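Local coordinates for SRPBCC family protein (Bacillus thuringiensis serovar konkukian, PDB 3F08) that is of unknown function but belongs to the Bet v 1-like polyketide cyclase/dehydrase and lipid transport family, and so probably binds a small hydrophobic ligand, at residues N25-P28 with D29-P32; L39-G42 with G43-H47; V62-K66 with E67-T71; F107-A111 with V112-E116; I124-D127 with G128-L132. The protein carries 5 engineered substitutions. All coordinates share one frame; numbering follows the deposited sequence.

Interaction 1: residues N25-P28 with D29-P32; sequences NSLP and DWLP
Leu27 O takes two backbone bonds from across the turn, from Trp30 N at 3.1 Å and from Leu31 N at 2.7 Å, while Ser26 O receives Asp29 N one step earlier. Leu31 N lies almost on the C=O axis (175°), though its N-H is bent away from the line (138°), whereas Trp30 N comes from above the carbonyl plane. The Trp30 ring bends back over the turn because its CG sits between the backbone N and the carbonyl carbon (chi1 55°), which lays one ring face over Leu27 O. On that same face, Leu27 CD2 meets CZ2 of Trp30 (3.4 Å), the two side chains crossing obliquely, and the same methyl reaches Leu31 CD2 at 4.0 Å. Leu31 CD1 lies over the same face, offset toward the rim. On the outer side, Asp29 OD2 approaches Ser26 CB at 3.6 Å, and a water held by Ser26 OG gives OD2 a weak bond. The indole also packs on Leu20 and Ile21 of helix 14-21 and on Leu132 of helix 114-137. Ser26 O and Leu27 O are thus satisfied by N-H groups of the turn beside an apolar cluster, while Pro28 O and the Asp29 carboxylate are met by water.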
loop_
_atom_site.group_PDB
_atom_site.type_symbol
_atom_site.label_atom_id
_atom_site.label_comp_id
_atom_site.label_asym_id
_atom_site.label_seq_id
_atom_site.Cartn_x
_atom_site.Cartn_y
_atom_site.Cartn_z
ATOM N N ASN B 25 4.264 3.016 -7.078
ATOM C CA ASN B 25 4.722 4.152 -7.879
ATOM C C ASN B 25 5.869 3.777 -8.813
ATOM O O ASN B 25 6.489 4.648 -9.422
ATOM C CB ASN B 25 5.198 5.296 -6.978
ATOM C CG ASN B 25 5.243 6.626 -7.712
ATOM O OD1 ASN B 25 6.271 7.308 -7.745
ATOM N ND2 ASN B 25 4.121 6.998 -8.306
ATOM N N SER B 26 6.133 2.485 -8.953
ATOM C CA SER B 26 7.255 2.047 -9.777
ATOM C C SER B 26 7.016 1.662 -11.238
ATOM O O SER B 26 7.932 1.178 -11.896
ATOM C CB SER B 26 7.977 0.900 -9.064
ATOM O OG SER B 26 8.408 1.330 -7.783
ATOM N N LEU B 27 5.817 1.886 -11.759
ATOM C CA LEU B 27 5.550 1.526 -13.151
ATOM C C LEU B 27 6.585 2.037 -14.155
ATOM O O LEU B 27 6.902 1.349 -15.125
ATOM C CB LEU B 27 4.156 1.997 -13.577
ATOM C CG LEU B 27 2.975 1.255 -12.935
ATOM C CD1 LEU B 27 1.671 1.795 -13.494
ATOM C CD2 LEU B 27 3.087 -0.251 -13.197
ATOM N N PRO B 28 7.109 3.258 -13.956
ATOM C CA PRO B 28 8.100 3.709 -14.941
ATOM C C PRO B 28 9.422 2.954 -14.894
ATOM O O PRO B 28 10.249 3.089 -15.800
ATOM C CB PRO B 28 8.242 5.214 -14.655
ATOM C CG PRO B 28 7.707 5.390 -13.278
ATOM C CD PRO B 28 6.594 4.386 -13.163
ATOM N N ASP B 29 9.620 2.147 -13.854
ATOM C CA ASP B 29 10.840 1.358 -13.754
ATOM C C ASP B 29 10.761 0.133 -14.667
ATOM O O ASP B 29 11.756 -0.561 -14.856
ATOM C CB ASP B 29 11.091 0.880 -12.321
ATOM C CG ASP B 29 11.494 2.000 -11.389
ATOM O OD1 ASP B 29 12.009 3.023 -11.880
ATOM O OD2 ASP B 29 11.311 1.846 -10.161
ATOM N N TRP B 30 9.585 -0.156 -15.215
ATOM C CA TRP B 30 9.464 -1.310 -16.101
ATOM C C TRP B 30 8.501 -1.143 -17.267
ATOM O O TRP B 30 8.406 -2.020 -18.122
ATOM C CB TRP B 30 9.106 -2.576 -15.305
ATOM C CG TRP B 30 7.872 -2.493 -14.447
ATOM C CD1 TRP B 30 7.742 -1.850 -13.255
ATOM C CD2 TRP B 30 6.618 -3.143 -14.692
ATOM N NE1 TRP B 30 6.489 -2.064 -12.734
ATOM C CE2 TRP B 30 5.780 -2.856 -13.599
ATOM C CE3 TRP B 30 6.125 -3.947 -15.734
ATOM C CZ2 TRP B 30 4.468 -3.345 -13.510
ATOM C CZ3 TRP B 30 4.823 -4.434 -15.647
ATOM C CH2 TRP B 30 4.010 -4.130 -14.540
ATOM N N LEU B 31 7.800 -0.015 -17.307
ATOM C CA LEU B 31 6.858 0.292 -18.385
ATOM C C LEU B 31 7.379 1.533 -19.113
ATOM O O LEU B 31 7.264 2.651 -18.614
ATOM C CB LEU B 31 5.471 0.577 -17.805
ATOM C CG LEU B 31 4.306 -0.375 -18.089
ATOM C CD1 LEU B 31 4.744 -1.805 -17.905
ATOM C CD2 LEU B 31 3.142 -0.046 -17.160
ATOM N N PRO B 32 7.965 1.348 -20.304
ATOM C CA PRO B 32 8.514 2.445 -21.112
ATOM C C PRO B 32 7.530 3.546 -21.516
ATOM O O PRO B 32 7.910 4.709 -21.623
ATOM C CB PRO B 32 9.091 1.718 -22.329
ATOM C CG PRO B 32 9.510 0.386 -21.752
ATOM C CD PRO B 32 8.299 0.044 -20.901
HETATM O O HOH W 1 9.884 4.070 -7.951
HETATM O O HOH W 2 9.691 4.451 -18.123
HETATM O O HOH W 3 12.845 4.792 -14.336
#

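Interaction 2: residues L39-G42 with G43-H47; sequences LTEG and GRVRH
Thr40 and Val45 form the hydrogen-bonded pair that closes this hairpin, with Thr40 N giving to Val45 O at 2.8 Å and Val45 N returning to Thr40 O. Packing is close here: Thr40 OG1, held between its backbone N and carbonyl carbon (chi1 57°), touches Val45 CB at 3.3 Å and lies in the ring plane at the edge of His47, 3.1 Å from CE1. Leu39 CD2 covers Arg46 CB on the other sheet face at 3.9 Å. Arg44 and Val45 together oppose Thr40, a classic beta bulge in the hairpin of strands 36-40 and 45-49, and Glu41, Gly42 and Gly43 turn the chain, all with positive phi. The turn is gripped too: Arg44 NE (2.9 Å) and Arg44 N reach Glu41 O from opposite faces of its plane, while Arg44 NH1 bonds Trp18 O of the second subunit. The Glu41 carboxylate is the looser side. Its OE2 only grazes Val45 CG2 (3.6 Å), and OE1 stands over the Arg44 guanidinium face without an N-H aimed at it, being taken instead by Arg59 and by Gln19 of the second subunit.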
loop_
_atom_site.group_PDB
_atom_site.type_symbol
_atom_site.label_atom_id
_atom_site.label_comp_id
_atom_site.label_asym_id
_atom_site.label_seq_id
_atom_site.Cartn_x
_atom_site.Cartn_y
_atom_site.Cartn_z
ATOM N N LEU B 39 2.932 9.864 -6.401
ATOM C CA LEU B 39 1.927 9.395 -5.456
ATOM C C LEU B 39 1.275 10.530 -4.670
ATOM O O LEU B 39 1.929 11.524 -4.346
ATOM C CB LEU B 39 2.558 8.417 -4.453
ATOM C CG LEU B 39 3.216 7.124 -4.945
ATOM C CD1 LEU B 39 4.015 6.520 -3.805
ATOM C CD2 LEU B 39 2.168 6.136 -5.444
ATOM N N THR B 40 -0.018 10.381 -4.377
ATOM C CA THR B 40 -0.734 11.363 -3.570
ATOM C C THR B 40 -1.477 10.589 -2.490
ATOM O O THR B 40 -1.391 9.360 -2.435
ATOM C CB THR B 40 -1.745 12.209 -4.394
ATOM O OG1 THR B 40 -2.688 11.355 -5.045
ATOM C CG2 THR B 40 -1.013 13.041 -5.427
ATOM N N GLU B 41 -2.181 11.304 -1.620
ATOM C CA GLU B 41 -2.915 10.660 -0.537
ATOM C C GLU B 41 -2.043 9.718 0.307
ATOM O O GLU B 41 -2.434 8.588 0.623
ATOM C CB GLU B 41 -4.127 9.916 -1.112
ATOM C CG GLU B 41 -5.226 10.869 -1.572
ATOM C CD GLU B 41 -6.557 10.185 -1.803
ATOM O OE1 GLU B 41 -6.942 9.316 -0.990
ATOM O OE2 GLU B 41 -7.230 10.533 -2.790
ATOM N N GLY B 42 -0.855 10.199 0.665
ATOM C CA GLY B 42 0.056 9.418 1.479
ATOM C C GLY B 42 0.620 8.172 0.812
ATOM O O GLY B 42 1.259 7.354 1.477
ATOM N N GLY B 43 0.391 8.027 -0.491
ATOM C CA GLY B 43 0.893 6.868 -1.212
ATOM C C GLY B 43 -0.185 5.919 -1.709
ATOM O O GLY B 43 0.122 4.877 -2.302
ATOM N N ARG B 44 -1.448 6.279 -1.480
ATOM C CA ARG B 44 -2.588 5.456 -1.892
ATOM C C ARG B 44 -3.072 5.700 -3.321
ATOM O O ARG B 44 -3.833 4.904 -3.868
ATOM C CB ARG B 44 -3.768 5.686 -0.940
ATOM C CG ARG B 44 -3.616 5.064 0.432
ATOM C CD ARG B 44 -4.728 5.536 1.363
ATOM N NE ARG B 44 -4.509 6.915 1.792
ATOM C CZ ARG B 44 -5.300 7.583 2.626
ATOM N NH1 ARG B 44 -6.384 7.011 3.128
ATOM N NH2 ARG B 44 -4.990 8.820 2.980
ATOM N N VAL B 45 -2.642 6.800 -3.922
ATOM C CA VAL B 45 -3.078 7.126 -5.268
ATOM C C VAL B 45 -1.873 7.430 -6.148
ATOM O O VAL B 45 -0.949 8.134 -5.727
ATOM C CB VAL B 45 -4.039 8.350 -5.235
ATOM C CG1 VAL B 45 -4.414 8.776 -6.646
ATOM C CG2 VAL B 45 -5.303 7.993 -4.447
ATOM N N ARG B 46 -1.864 6.876 -7.355
ATOM C CA ARG B 46 -0.757 7.132 -8.258
ATOM C C ARG B 46 -1.233 7.868 -9.497
ATOM O O ARG B 46 -2.287 7.564 -10.059
ATOM C CB ARG B 46 -0.035 5.825 -8.648
ATOM C CG ARG B 46 -0.843 4.834 -9.466
ATOM C CD ARG B 46 -0.047 3.547 -9.667
ATOM N NE ARG B 46 -0.791 2.534 -10.418
ATOM C CZ ARG B 46 -0.393 1.272 -10.569
ATOM N NH1 ARG B 46 0.747 0.860 -10.021
ATOM N NH2 ARG B 46 -1.136 0.417 -11.263
ATOM N N HIS B 47 -0.454 8.868 -9.895
ATOM C CA HIS B 47 -0.753 9.667 -11.072
ATOM C C HIS B 47 0.236 9.247 -12.135
ATOM O O HIS B 47 1.434 9.498 -12.014
ATOM C CB HIS B 47 -0.591 11.160 -10.774
ATOM C CG HIS B 47 -1.668 11.717 -9.897
ATOM N ND1 HIS B 47 -1.860 11.303 -8.596
ATOM C CD2 HIS B 47 -2.623 12.645 -10.142
ATOM C CE1 HIS B 47 -2.887 11.952 -8.077
ATOM N NE2 HIS B 47 -3.369 12.772 -8.994
#

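Interaction 3: residues V62-K66 with E67-T71; sequences VFNDK and ERYYT. Engineered in segment 62-66: Asp65 (natural residue Glu).
Val62 and Thr71 are joined by two backbone bonds, Thr71 N to Val62 O at 2.8 Å and Val62 N to Thr71 O at 3.2 Å. Asn64 and Tyr69 repeat the exchange: Asn64 N meets Tyr69 O at 3.0 Å, and Tyr69 N returns to Asn64 O. Arg68 and Tyr69 both oppose Asn64 as a G1 beta bulge, and Arg68 N makes a weak bond to Asp65 O. Most side-chain polar ends are satisfied by partners beyond the hairpin. Locally, the engineered Asp65 offers the anti lone pair of OD2 to Lys66 NZ (2.8 Å), which also bridges Glu61 of the second subunit; Asp65 OD1 takes Trp18 NE1. Arg68 is paired with Glu92 and its NE gives to Val90 O, Tyr70 OH meets Arg46 NH1, and Thr71 OG1 meets Thr87. With CG between the backbone N and the carbonyl carbon (chi1 78°), the Tyr69 ring swings back obliquely along Val62 and Asn64, its CE2 3.7 Å from Asn64 CB. The hairpin joins strands 55-64 and 69-74; strand 81-92 flanks the latter, helix 14-21 meets Arg68, and residues 62-64 continue the sheet into the second subunit.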
loop_
_atom_site.group_PDB
_atom_site.type_symbol
_atom_site.label_atom_id
_atom_site.label_comp_id
_atom_site.label_asym_id
_atom_site.label_seq_id
_atom_site.Cartn_x
_atom_site.Cartn_y
_atom_site.Cartn_z
ATOM N N VAL B 62 -5.591 -2.965 -2.436
ATOM C CA VAL B 62 -5.010 -3.983 -1.577
ATOM C C VAL B 62 -3.530 -4.117 -1.887
ATOM O O VAL B 62 -3.099 -3.943 -3.030
ATOM C CB VAL B 62 -5.659 -5.384 -1.799
ATOM C CG1 VAL B 62 -5.184 -6.345 -0.722
ATOM C CG2 VAL B 62 -7.191 -5.290 -1.776
ATOM N N PHE B 63 -2.754 -4.426 -0.862
ATOM C CA PHE B 63 -1.330 -4.637 -1.021
ATOM C C PHE B 63 -0.906 -5.698 -0.021
ATOM O O PHE B 63 -1.322 -5.668 1.139
ATOM C CB PHE B 63 -0.551 -3.341 -0.774
ATOM C CG PHE B 63 0.943 -3.516 -0.794
ATOM C CD1 PHE B 63 1.629 -3.928 0.349
ATOM C CD2 PHE B 63 1.665 -3.295 -1.967
ATOM C CE1 PHE B 63 3.028 -4.118 0.326
ATOM C CE2 PHE B 63 3.054 -3.478 -2.006
ATOM C CZ PHE B 63 3.737 -3.890 -0.858
ATOM N N ASN B 64 -0.096 -6.647 -0.476
ATOM C CA ASN B 64 0.393 -7.705 0.395
ATOM C C ASN B 64 1.802 -8.021 -0.065
ATOM O O ASN B 64 1.995 -8.634 -1.117
ATOM C CB ASN B 64 -0.497 -8.947 0.304
ATOM C CG ASN B 64 -0.250 -9.918 1.444
ATOM O OD1 ASN B 64 -1.189 -10.412 2.069
ATOM N ND2 ASN B 64 1.016 -10.196 1.721
ATOM N N ASP B 65 2.785 -7.586 0.721
ATOM C CA ASP B 65 4.190 -7.783 0.372
ATOM C C ASP B 65 4.628 -9.241 0.269
ATOM O O ASP B 65 5.259 -9.637 -0.710
ATOM C CB ASP B 65 5.100 -7.050 1.369
ATOM C CG ASP B 65 6.541 -6.948 0.884
ATOM O OD1 ASP B 65 6.776 -6.324 -0.176
ATOM O OD2 ASP B 65 7.441 -7.490 1.561
ATOM N N LYS B 66 4.294 -10.044 1.271
ATOM C CA LYS B 66 4.706 -11.439 1.257
ATOM C C LYS B 66 3.962 -12.316 0.250
ATOM O O LYS B 66 4.511 -13.308 -0.215
ATOM C CB LYS B 66 4.610 -12.025 2.667
ATOM C CG LYS B 66 5.505 -11.294 3.670
ATOM C CD LYS B 66 6.968 -11.305 3.228
ATOM C CE LYS B 66 7.864 -10.455 4.141
ATOM N NZ LYS B 66 7.689 -8.974 3.954
ATOM N N GLU B 67 2.726 -11.961 -0.089
ATOM C CA GLU B 67 1.984 -12.738 -1.075
ATOM C C GLU B 67 2.226 -12.130 -2.458
ATOM O O GLU B 67 1.667 -12.561 -3.461
ATOM C CB GLU B 67 0.495 -12.768 -0.731
ATOM C CG GLU B 67 0.190 -13.635 0.491
ATOM C CD GLU B 67 -1.270 -13.595 0.913
ATOM O OE1 GLU B 67 -2.144 -13.941 0.088
ATOM O OE2 GLU B 67 -1.544 -13.220 2.077
ATOM N N ARG B 68 3.081 -11.114 -2.478
ATOM C CA ARG B 68 3.495 -10.414 -3.688
ATOM C C ARG B 68 2.420 -10.000 -4.694
ATOM O O ARG B 68 2.445 -10.415 -5.855
ATOM C CB ARG B 68 4.577 -11.236 -4.401
ATOM C CG ARG B 68 5.755 -11.628 -3.493
ATOM C CD ARG B 68 6.823 -12.402 -4.261
ATOM N NE ARG B 68 6.273 -13.623 -4.836
ATOM C CZ ARG B 68 6.298 -14.814 -4.246
ATOM N NH1 ARG B 68 6.861 -14.965 -3.054
ATOM N NH2 ARG B 68 5.744 -15.858 -4.848
ATOM N N TYR B 69 1.481 -9.173 -4.260
ATOM C CA TYR B 69 0.466 -8.689 -5.178
ATOM C C TYR B 69 -0.126 -7.385 -4.665
ATOM O O TYR B 69 -0.010 -7.063 -3.479
ATOM C CB TYR B 69 -0.647 -9.734 -5.355
ATOM C CG TYR B 69 -1.645 -9.810 -4.217
ATOM C CD1 TYR B 69 -2.751 -8.967 -4.179
ATOM C CD2 TYR B 69 -1.496 -10.745 -3.195
ATOM C CE1 TYR B 69 -3.693 -9.052 -3.153
ATOM C CE2 TYR B 69 -2.431 -10.845 -2.163
ATOM C CZ TYR B 69 -3.527 -9.996 -2.149
ATOM O OH TYR B 69 -4.465 -10.101 -1.146
ATOM N N TYR B 70 -0.706 -6.613 -5.578
ATOM C CA TYR B 70 -1.405 -5.396 -5.207
ATOM C C TYR B 70 -2.585 -5.284 -6.149
ATOM O O TYR B 70 -2.550 -5.793 -7.271
ATOM C CB TYR B 70 -0.504 -4.140 -5.218
ATOM C CG TYR B 70 0.018 -3.619 -6.539
ATOM C CD1 TYR B 70 -0.818 -2.972 -7.454
ATOM C CD2 TYR B 70 1.378 -3.683 -6.824
ATOM C CE1 TYR B 70 -0.294 -2.395 -8.627
ATOM C CE2 TYR B 70 1.905 -3.119 -7.973
ATOM C CZ TYR B 70 1.073 -2.477 -8.870
ATOM O OH TYR B 70 1.628 -1.914 -9.995
ATOM N N THR B 71 -3.650 -4.670 -5.652
ATOM C CA THR B 71 -4.876 -4.517 -6.407
ATOM C C THR B 71 -5.188 -3.041 -6.480
ATOM O O THR B 71 -5.067 -2.327 -5.488
ATOM C CB THR B 71 -6.035 -5.253 -5.700
ATOM O OG1 THR B 71 -5.697 -6.640 -5.564
ATOM C CG2 THR B 71 -7.344 -5.110 -6.487
#

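Interaction 4: residues F107-A111 with V112-E116; sequences FTPVA and VSDEE. Engineered in segment 107-111: Ala111 (natural residue Glu).
Pro109 and Asp114 meet where strand 99-109 gives way to helix 114-137, with the ring carbon Pro109 CG 3.2 Å from Asp114 OD2 and Pro109 CD 3.5 Å from the same oxygen. The two side chains cross at a slant, and Asp114 CG, anti to its own carbonyl carbon (chi1 -67°), is swung back to bring the carboxylate against Pro109 CG and CD. Through CB, Pro109 rests 3.6 Å from Val112 O and, more loosely, 4.3 Å from Val112 CG2. These are carbon-to-oxygen and carbon-to-carbon contacts; the 107-111 and 112-116 segments exchange no hydrogen bonds. The chain reverses between them through the engineered Ala111, which adopts positive phi (75°) and brings Val112 back to the proline. Ser113 is the N-cap, its OG accepting Glu116 N at 3.1 Å, which probably helps define the first turn, where Asp114 sits. Farther out, Ala2 touches both Pro109 and Asp114, Ala117 of the helix packs on the proline, and Pro80 touches Val112. Phe107, two residues earlier on the strand, is buried against Ala117, Ile118 and Val121. The junction thus relies on van der Waals packing and the cap, while the acidic residues Asp114, Glu115 and Glu116 at the helix start would probably interact favourably with its dipole.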
loop_
_atom_site.group_PDB
_atom_site.type_symbol
_atom_site.label_atom_id
_atom_site.label_comp_id
_atom_site.label_asym_id
_atom_site.label_seq_id
_atom_site.Cartn_x
_atom_site.Cartn_y
_atom_site.Cartn_z
ATOM N N PHE B 107 -14.322 -5.887 -14.590
ATOM C CA PHE B 107 -14.852 -4.585 -14.956
ATOM C C PHE B 107 -16.178 -4.728 -15.695
ATOM O O PHE B 107 -16.572 -5.827 -16.085
ATOM C CB PHE B 107 -13.852 -3.893 -15.874
ATOM C CG PHE B 107 -13.275 -4.816 -16.914
ATOM C CD1 PHE B 107 -12.144 -5.586 -16.633
ATOM C CD2 PHE B 107 -13.906 -4.978 -18.145
ATOM C CE1 PHE B 107 -11.657 -6.516 -17.557
ATOM C CE2 PHE B 107 -13.431 -5.903 -19.078
ATOM C CZ PHE B 107 -12.303 -6.674 -18.786
ATOM N N THR B 108 -16.854 -3.602 -15.891
ATOM C CA THR B 108 -18.118 -3.587 -16.609
ATOM C C THR B 108 -17.883 -2.747 -17.851
ATOM O O THR B 108 -17.428 -1.607 -17.759
ATOM C CB THR B 108 -19.253 -2.935 -15.790
ATOM O OG1 THR B 108 -19.343 -3.548 -14.498
ATOM C CG2 THR B 108 -20.586 -3.116 -16.507
ATOM N N PRO B 109 -18.158 -3.308 -19.035
ATOM C CA PRO B 109 -17.955 -2.546 -20.269
ATOM C C PRO B 109 -18.954 -1.394 -20.380
ATOM O O PRO B 109 -20.100 -1.515 -19.955
ATOM C CB PRO B 109 -18.174 -3.593 -21.360
ATOM C CG PRO B 109 -17.799 -4.875 -20.686
ATOM C CD PRO B 109 -18.435 -4.721 -19.333
ATOM N N VAL B 110 -18.514 -0.278 -20.947
ATOM C CA VAL B 110 -19.383 0.879 -21.118
ATOM C C VAL B 110 -19.249 1.414 -22.537
ATOM O O VAL B 110 -18.180 1.877 -22.924
ATOM C CB VAL B 110 -19.021 2.023 -20.134
ATOM C CG1 VAL B 110 -19.892 3.244 -20.413
ATOM C CG2 VAL B 110 -19.210 1.559 -18.701
ATOM N N ALA B 111 -20.332 1.337 -23.307
ATOM C CA ALA B 111 -20.350 1.832 -24.683
ATOM C C ALA B 111 -19.619 0.947 -25.699
ATOM O O ALA B 111 -19.469 1.333 -26.853
ATOM C CB ALA B 111 -19.793 3.253 -24.734
ATOM N N VAL B 112 -19.152 -0.221 -25.263
ATOM C CA VAL B 112 -18.473 -1.174 -26.143
ATOM C C VAL B 112 -18.922 -2.566 -25.718
ATOM O O VAL B 112 -19.479 -2.732 -24.637
ATOM C CB VAL B 112 -16.924 -1.095 -26.024
ATOM C CG1 VAL B 112 -16.436 0.271 -26.465
ATOM C CG2 VAL B 112 -16.481 -1.392 -24.592
ATOM N N SER B 113 -18.691 -3.567 -26.564
ATOM C CA SER B 113 -19.085 -4.938 -26.236
ATOM C C SER B 113 -18.164 -5.513 -25.157
ATOM O O SER B 113 -17.068 -5.004 -24.939
ATOM C CB SER B 113 -19.005 -5.823 -27.482
ATOM O OG SER B 113 -17.668 -5.917 -27.950
ATOM N N ASP B 114 -18.603 -6.569 -24.478
ATOM C CA ASP B 114 -17.759 -7.171 -23.462
ATOM C C ASP B 114 -16.463 -7.601 -24.129
ATOM O O ASP B 114 -15.379 -7.452 -23.561
ATOM C CB ASP B 114 -18.412 -8.406 -22.838
ATOM C CG ASP B 114 -19.638 -8.073 -22.026
ATOM O OD1 ASP B 114 -20.757 -8.226 -22.554
ATOM O OD2 ASP B 114 -19.481 -7.648 -20.865
ATOM N N GLU B 115 -16.590 -8.132 -25.343
ATOM C CA GLU B 115 -15.444 -8.616 -26.106
ATOM C C GLU B 115 -14.404 -7.540 -26.414
ATOM O O GLU B 115 -13.206 -7.811 -26.411
ATOM C CB GLU B 115 -15.911 -9.261 -27.421
ATOM C CG GLU B 115 -16.809 -10.503 -27.276
ATOM C CD GLU B 115 -18.214 -10.189 -26.760
ATOM O OE1 GLU B 115 -18.653 -9.029 -26.867
ATOM O OE2 GLU B 115 -18.888 -11.112 -26.259
ATOM N N GLU B 116 -14.850 -6.321 -26.687
ATOM C CA GLU B 116 -13.910 -5.249 -26.992
ATOM C C GLU B 116 -13.211 -4.738 -25.728
ATOM O O GLU B 116 -12.030 -4.392 -25.762
ATOM C CB GLU B 116 -14.623 -4.091 -27.691
ATOM C CG GLU B 116 -13.679 -3.161 -28.425
ATOM C CD GLU B 116 -14.406 -2.079 -29.198
ATOM O OE1 GLU B 116 -15.395 -2.408 -29.897
ATOM O OE2 GLU B 116 -13.979 -0.902 -29.114
#

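Interaction 5: residues I124-D127 with G128-L132; sequences IYSD and GLKAL
Leu129 N bonds Tyr125 O at 3.0 Å and Ala131 N bonds Asp127 O at the same length, two of four i to i+4 bonds that make this a regular alpha-helical stretch of the long C-terminal helix of the Bet v 1-like fold. Gly128 N to Ile124 O (3.1 Å) and Lys130 N to Ser126 O (3.2 Å) complete the set. Beyond the backbone, Tyr125 OH is bonded to Tyr84 OH and Ser86 OG on the sheet, and its ring stacks on Trp103. Leu129 lies on the same side, against Thr6, Val101 and Trp103, so this flank of the helix is pressed into the curved sheet. The opposite character appears at Asp127 and Lys130, which are exposed; their charged atoms Asp127 OD1 and Lys130 NZ stay 5.0 Å apart, close enough for a probable weak attraction, without contact. Lys130 extends fully beyond CG and passes alongside the preceding turn, its CG lying 3.2 Å from Ser126 O and its CE 3.7 Å from Ser126 OG.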
loop_
_atom_site.group_PDB
_atom_site.type_symbol
_atom_site.label_atom_id
_atom_site.label_comp_id
_atom_site.label_asym_id
_atom_site.label_seq_id
_atom_site.Cartn_x
_atom_site.Cartn_y
_atom_site.Cartn_z
ATOM N N ILE B 124 -3.571 -4.528 -22.778
ATOM C CA ILE B 124 -2.791 -3.703 -21.876
ATOM C C ILE B 124 -1.919 -4.578 -20.975
ATOM O O ILE B 124 -0.726 -4.313 -20.798
ATOM C CB ILE B 124 -3.711 -2.826 -21.014
ATOM C CG1 ILE B 124 -4.462 -1.842 -21.911
ATOM C CG2 ILE B 124 -2.887 -2.062 -19.961
ATOM C CD1 ILE B 124 -5.460 -0.967 -21.162
ATOM N N TYR B 125 -2.509 -5.628 -20.416
ATOM C CA TYR B 125 -1.761 -6.527 -19.545
ATOM C C TYR B 125 -0.655 -7.246 -20.310
ATOM O O TYR B 125 0.468 -7.369 -19.824
ATOM C CB TYR B 125 -2.686 -7.578 -18.931
ATOM C CG TYR B 125 -3.791 -7.031 -18.063
ATOM C CD1 TYR B 125 -3.778 -5.709 -17.613
ATOM C CD2 TYR B 125 -4.836 -7.858 -17.648
ATOM C CE1 TYR B 125 -4.787 -5.223 -16.764
ATOM C CE2 TYR B 125 -5.835 -7.393 -16.810
ATOM C CZ TYR B 125 -5.813 -6.077 -16.367
ATOM O OH TYR B 125 -6.809 -5.636 -15.518
ATOM N N SER B 126 -0.983 -7.722 -21.510
ATOM C CA SER B 126 -0.029 -8.436 -22.342
ATOM C C SER B 126 1.155 -7.573 -22.776
ATOM O O SER B 126 2.281 -8.059 -22.876
ATOM C CB SER B 126 -0.732 -9.006 -23.569
ATOM O OG SER B 126 0.222 -9.538 -24.468
ATOM N N ASP B 127 0.905 -6.297 -23.047
ATOM C CA ASP B 127 1.986 -5.395 -23.444
ATOM C C ASP B 127 2.890 -5.134 -22.253
ATOM O O ASP B 127 4.113 -5.078 -22.389
ATOM C CB ASP B 127 1.437 -4.056 -23.940
ATOM C CG ASP B 127 0.905 -4.131 -25.350
ATOM O OD1 ASP B 127 1.273 -5.084 -26.074
ATOM O OD2 ASP B 127 0.137 -3.224 -25.738
ATOM N N GLY B 128 2.274 -4.968 -21.086
ATOM C CA GLY B 128 3.030 -4.715 -19.872
ATOM C C GLY B 128 3.935 -5.868 -19.483
ATOM O O GLY B 128 5.070 -5.654 -19.072
ATOM N N LEU B 129 3.442 -7.095 -19.610
ATOM C CA LEU B 129 4.238 -8.261 -19.258
ATOM C C LEU B 129 5.371 -8.478 -20.252
ATOM O O LEU B 129 6.428 -8.979 -19.888
ATOM C CB LEU B 129 3.356 -9.508 -19.170
ATOM C CG LEU B 129 2.299 -9.477 -18.059
ATOM C CD1 LEU B 129 1.607 -10.825 -17.987
ATOM C CD2 LEU B 129 2.957 -9.150 -16.715
ATOM N N LYS B 130 5.153 -8.114 -21.512
ATOM C CA LYS B 130 6.215 -8.248 -22.502
ATOM C C LYS B 130 7.281 -7.214 -22.147
ATOM O O LYS B 130 8.479 -7.467 -22.287
ATOM C CB LYS B 130 5.681 -7.994 -23.915
ATOM C CG LYS B 130 4.802 -9.121 -24.455
ATOM C CD LYS B 130 4.297 -8.816 -25.861
ATOM C CE LYS B 130 3.408 -9.938 -26.396
ATOM N NZ LYS B 130 2.784 -9.565 -27.699
ATOM N N ALA B 131 6.831 -6.055 -21.670
ATOM C CA ALA B 131 7.735 -4.985 -21.274
ATOM C C ALA B 131 8.516 -5.444 -20.046
ATOM O O ALA B 131 9.705 -5.166 -19.921
ATOM C CB ALA B 131 6.948 -3.708 -20.964
ATOM N N LEU B 132 7.849 -6.163 -19.149
ATOM C CA LEU B 132 8.517 -6.668 -17.952
ATOM C C LEU B 132 9.589 -7.694 -18.343
ATOM O O LEU B 132 10.669 -7.738 -17.751
ATOM C CB LEU B 132 7.489 -7.321 -17.011
ATOM C CG LEU B 132 8.022 -7.954 -15.718
ATOM C CD1 LEU B 132 8.752 -6.902 -14.895
ATOM C CD2 LEU B 132 6.868 -8.562 -14.916
#

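Overall arrangement
Along the chain the five contacts follow one another in series, from the loop after helix 14-21, through two hairpins, to the start and then the middle of helix 114-137. Interaction 1 is the hub: it touches interactions 2 and 3 through Leu27 and interaction 5 through Trp30 and Leu31, their centres lying about 15, 17 and 11 Å away. Interactions 2 and 3 share the antiparallel sheet, where Arg46 NH1 probably bonds Tyr70 OH. Interaction 4 stands apart, about 27 Å between centres from interaction 1, but shares helix 114-137 with interaction 5 and the sheet with interactions 2 and 3. Loop, sheet and helix thus close together as in Bet v 1-like proteins, with the second subunit met by interactions 1, 2 and 3 but not by 4 and 5.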